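Long-range contact in protein KP700603 (Klebsiella pneumoniae 700603, PDB 5KVK), which is of unknown function but belongs to the competence-damaged protein (CinA) superfamily: residues Val126-Asn131 against Arg156-Ala161. Sequence-based numbering, arbitrary orientation. Where two conformers were deposited one is given.
Sequences VWFAWN and RFAMAA
The indole of W130 reaches from the strand to the helix backbone and donates a hydrogen bond from its N-H to the carbonyl oxygen of A158, a worked example of how an aromatic side chain can join a helix to a sheet by polar as well as apolar contact. W130 NE1 lies 3.0 Å from A158 O, the bond is nearly straight, and the oxygen sits close to the ring plane; the donor in turn meets a lone pair in the carbonyl plane. The bond lies inside a largely buried interface and helps fix the indole's rotation. The benzo end of the same ring meets apolar neighbours: A161 CB comes within 3.4 Å of W130 CZ2, and F157 CE1 approaches W130 CH2 at the ring edge, at 3.8 Å, with the two side chains crossing at about a right angle.

Two residues earlier on the strand, and on the same face of the sheet, F128 receives F157 in a T-shaped pair, ring centres 5.1 Å apart and planes at 67°. F157 directs CD1 over one face of F128, offset toward its rim, while A158 CB packs against CE2 of F128. With CG anti to its backbone N (chi1 -176°), F157 turns one ring edge to the strand, where CD1 meets F128 and the neighbouring CE1 meets W130, so that this edge serves both.

Farther out, I106 and I108 of strand 104-110 pack beside W130 and F128 respectively, and I108 also touches A158. K165, farther along the helix, makes a cation-pi contact with W130. Backbone bonds to Q139 and E137 tie F128 and W130 into the sheet, whose other side carries helix 86-100, in touch with W127 and N131. Residues 156-161 run at 33° to residues 126-131, in the layered alpha/beta/alpha arrangement of this CinA-family domain.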
loop_
_atom_site.group_PDB
_atom_site.type_symbol
_atom_site.label_atom_id
_atom_site.label_comp_id
_atom_site.label_asym_id
_atom_site.label_seq_id
_atom_site.Cartn_x
_atom_site.Cartn_y
_atom_site.Cartn_z
ATOM N N VAL A 126 8.115 1.230 -16.822
ATOM C CA VAL A 126 6.949 1.359 -15.955
ATOM C C VAL A 126 5.764 1.866 -16.797
ATOM O O VAL A 126 5.858 2.895 -17.488
ATOM C CB VAL A 126 7.194 2.323 -14.771
ATOM C CG1 VAL A 126 5.991 2.370 -13.905
ATOM C CG2 VAL A 126 8.418 1.963 -13.885
ATOM N N TRP A 127 4.636 1.169 -16.718
ATOM C CA TRP A 127 3.378 1.621 -17.318
ATOM C C TRP A 127 2.509 2.297 -16.264
ATOM O O TRP A 127 2.434 1.825 -15.123
ATOM C CB TRP A 127 2.598 0.418 -17.874
ATOM C CG TRP A 127 2.906 0.142 -19.326
ATOM C CD1 TRP A 127 3.762 -0.814 -19.806
ATOM C CD2 TRP A 127 2.374 0.838 -20.470
ATOM N NE1 TRP A 127 3.773 -0.778 -21.210
ATOM C CE2 TRP A 127 2.943 0.234 -21.631
ATOM C CE3 TRP A 127 1.467 1.900 -20.634
ATOM C CZ2 TRP A 127 2.622 0.655 -22.932
ATOM C CZ3 TRP A 127 1.169 2.325 -21.929
ATOM C CH2 TRP A 127 1.745 1.706 -23.059
ATOM N N PHE A 128 1.829 3.362 -16.669
ATOM C CA PHE A 128 0.922 4.123 -15.832
ATOM C C PHE A 128 -0.456 4.196 -16.475
ATOM O O PHE A 128 -0.583 4.319 -17.705
ATOM C CB PHE A 128 1.417 5.551 -15.660
ATOM C CG PHE A 128 2.780 5.662 -15.029
ATOM C CD1 PHE A 128 3.951 5.479 -15.799
ATOM C CD2 PHE A 128 2.885 5.940 -13.670
ATOM C CE1 PHE A 128 5.219 5.588 -15.181
ATOM C CE2 PHE A 128 4.139 6.043 -13.060
ATOM C CZ PHE A 128 5.288 5.856 -13.818
ATOM N N ALA A 129 -1.472 4.188 -15.633
ATOM C CA ALA A 129 -2.807 4.617 -16.067
ATOM C C ALA A 129 -3.364 5.617 -15.068
ATOM O O ALA A 129 -3.216 5.455 -13.837
ATOM C CB ALA A 129 -3.723 3.410 -16.203
ATOM N N TRP A 130 -4.058 6.623 -15.593
ATOM C CA TRP A 130 -4.830 7.569 -14.814
ATOM C C TRP A 130 -6.252 7.440 -15.328
ATOM O O TRP A 130 -6.508 7.678 -16.507
ATOM C CB TRP A 130 -4.313 9.006 -15.014
ATOM C CG TRP A 130 -2.872 9.255 -14.670
ATOM C CD1 TRP A 130 -2.356 9.792 -13.485
ATOM C CD2 TRP A 130 -1.754 8.979 -15.501
ATOM N NE1 TRP A 130 -0.957 9.855 -13.568
ATOM C CE2 TRP A 130 -0.577 9.351 -14.781
ATOM C CE3 TRP A 130 -1.619 8.454 -16.805
ATOM C CZ2 TRP A 130 0.698 9.208 -15.318
ATOM C CZ3 TRP A 130 -0.361 8.327 -17.351
ATOM C CH2 TRP A 130 0.788 8.739 -16.623
ATOM N N ASN A 131 -7.150 7.038 -14.463
ATOM C CA ASN A 131 -8.510 6.670 -14.839
ATOM C C ASN A 131 -9.422 7.674 -14.154
ATOM O O ASN A 131 -9.628 7.601 -12.942
ATOM C CB ASN A 131 -8.792 5.234 -14.378
ATOM C CG ASN A 131 -10.176 4.747 -14.779
ATOM O OD1 ASN A 131 -11.072 5.576 -15.005
ATOM N ND2 ASN A 131 -10.392 3.409 -14.863
ATOM N N ARG A 156 6.832 10.039 -8.337
ATOM C CA ARG A 156 6.723 11.455 -8.667
ATOM C C ARG A 156 6.088 11.650 -10.031
ATOM O O ARG A 156 5.233 12.520 -10.193
ATOM C CB ARG A 156 8.089 12.145 -8.608
ATOM C CG ARG A 156 8.493 12.491 -7.183
ATOM C CD ARG A 156 9.723 13.378 -7.114
ATOM N NE ARG A 156 10.871 12.708 -7.709
ATOM C CZ ARG A 156 11.756 11.986 -7.041
ATOM N NH1 ARG A 156 11.653 11.804 -5.735
ATOM N NH2 ARG A 156 12.737 11.418 -7.712
ATOM N N PHE A 157 6.488 10.835 -11.031
ATOM C CA PHE A 157 5.866 10.985 -12.347
ATOM C C PHE A 157 4.349 10.791 -12.279
ATOM O O PHE A 157 3.594 11.546 -12.921
ATOM C CB PHE A 157 6.473 10.019 -13.354
ATOM C CG PHE A 157 5.920 10.215 -14.757
ATOM C CD1 PHE A 157 5.035 9.285 -15.307
ATOM C CD2 PHE A 157 6.278 11.343 -15.498
ATOM C CE1 PHE A 157 4.528 9.490 -16.613
ATOM C CE2 PHE A 157 5.756 11.546 -16.769
ATOM C CZ PHE A 157 4.868 10.618 -17.306
ATOM N N ALA A 158 3.886 9.794 -11.511
ATOM C CA ALA A 158 2.439 9.547 -11.416
ATOM C C ALA A 158 1.728 10.815 -10.954
ATOM O O ALA A 158 0.689 11.222 -11.512
ATOM C CB ALA A 158 2.190 8.394 -10.448
ATOM N N MET A 159 2.319 11.499 -9.966
ATOM C CA MET A 159 1.652 12.660 -9.363
ATOM C C MET A 159 1.799 13.888 -10.236
ATOM O O MET A 159 0.830 14.652 -10.396
ATOM C CB MET A 159 2.195 12.938 -7.962
ATOM C CG MET A 159 1.799 11.816 -6.930
ATOM S SD MET A 159 0.034 11.614 -6.883
ATOM C CE MET A 159 -0.338 13.118 -5.990
ATOM N N ALA A 160 2.993 14.071 -10.825
ATOM C CA ALA A 160 3.226 15.258 -11.665
ATOM C C ALA A 160 2.320 15.233 -12.906
ATOM O O ALA A 160 1.717 16.244 -13.275
ATOM C CB ALA A 160 4.669 15.317 -12.093
ATOM N N ALA A 161 2.158 14.052 -13.505
ATOM C CA ALA A 161 1.258 13.902 -14.657
ATOM C C ALA A 161 -0.190 14.107 -14.249
ATOM O O ALA A 161 -0.958 14.757 -14.971
ATOM C CB ALA A 161 1.453 12.514 -15.252
#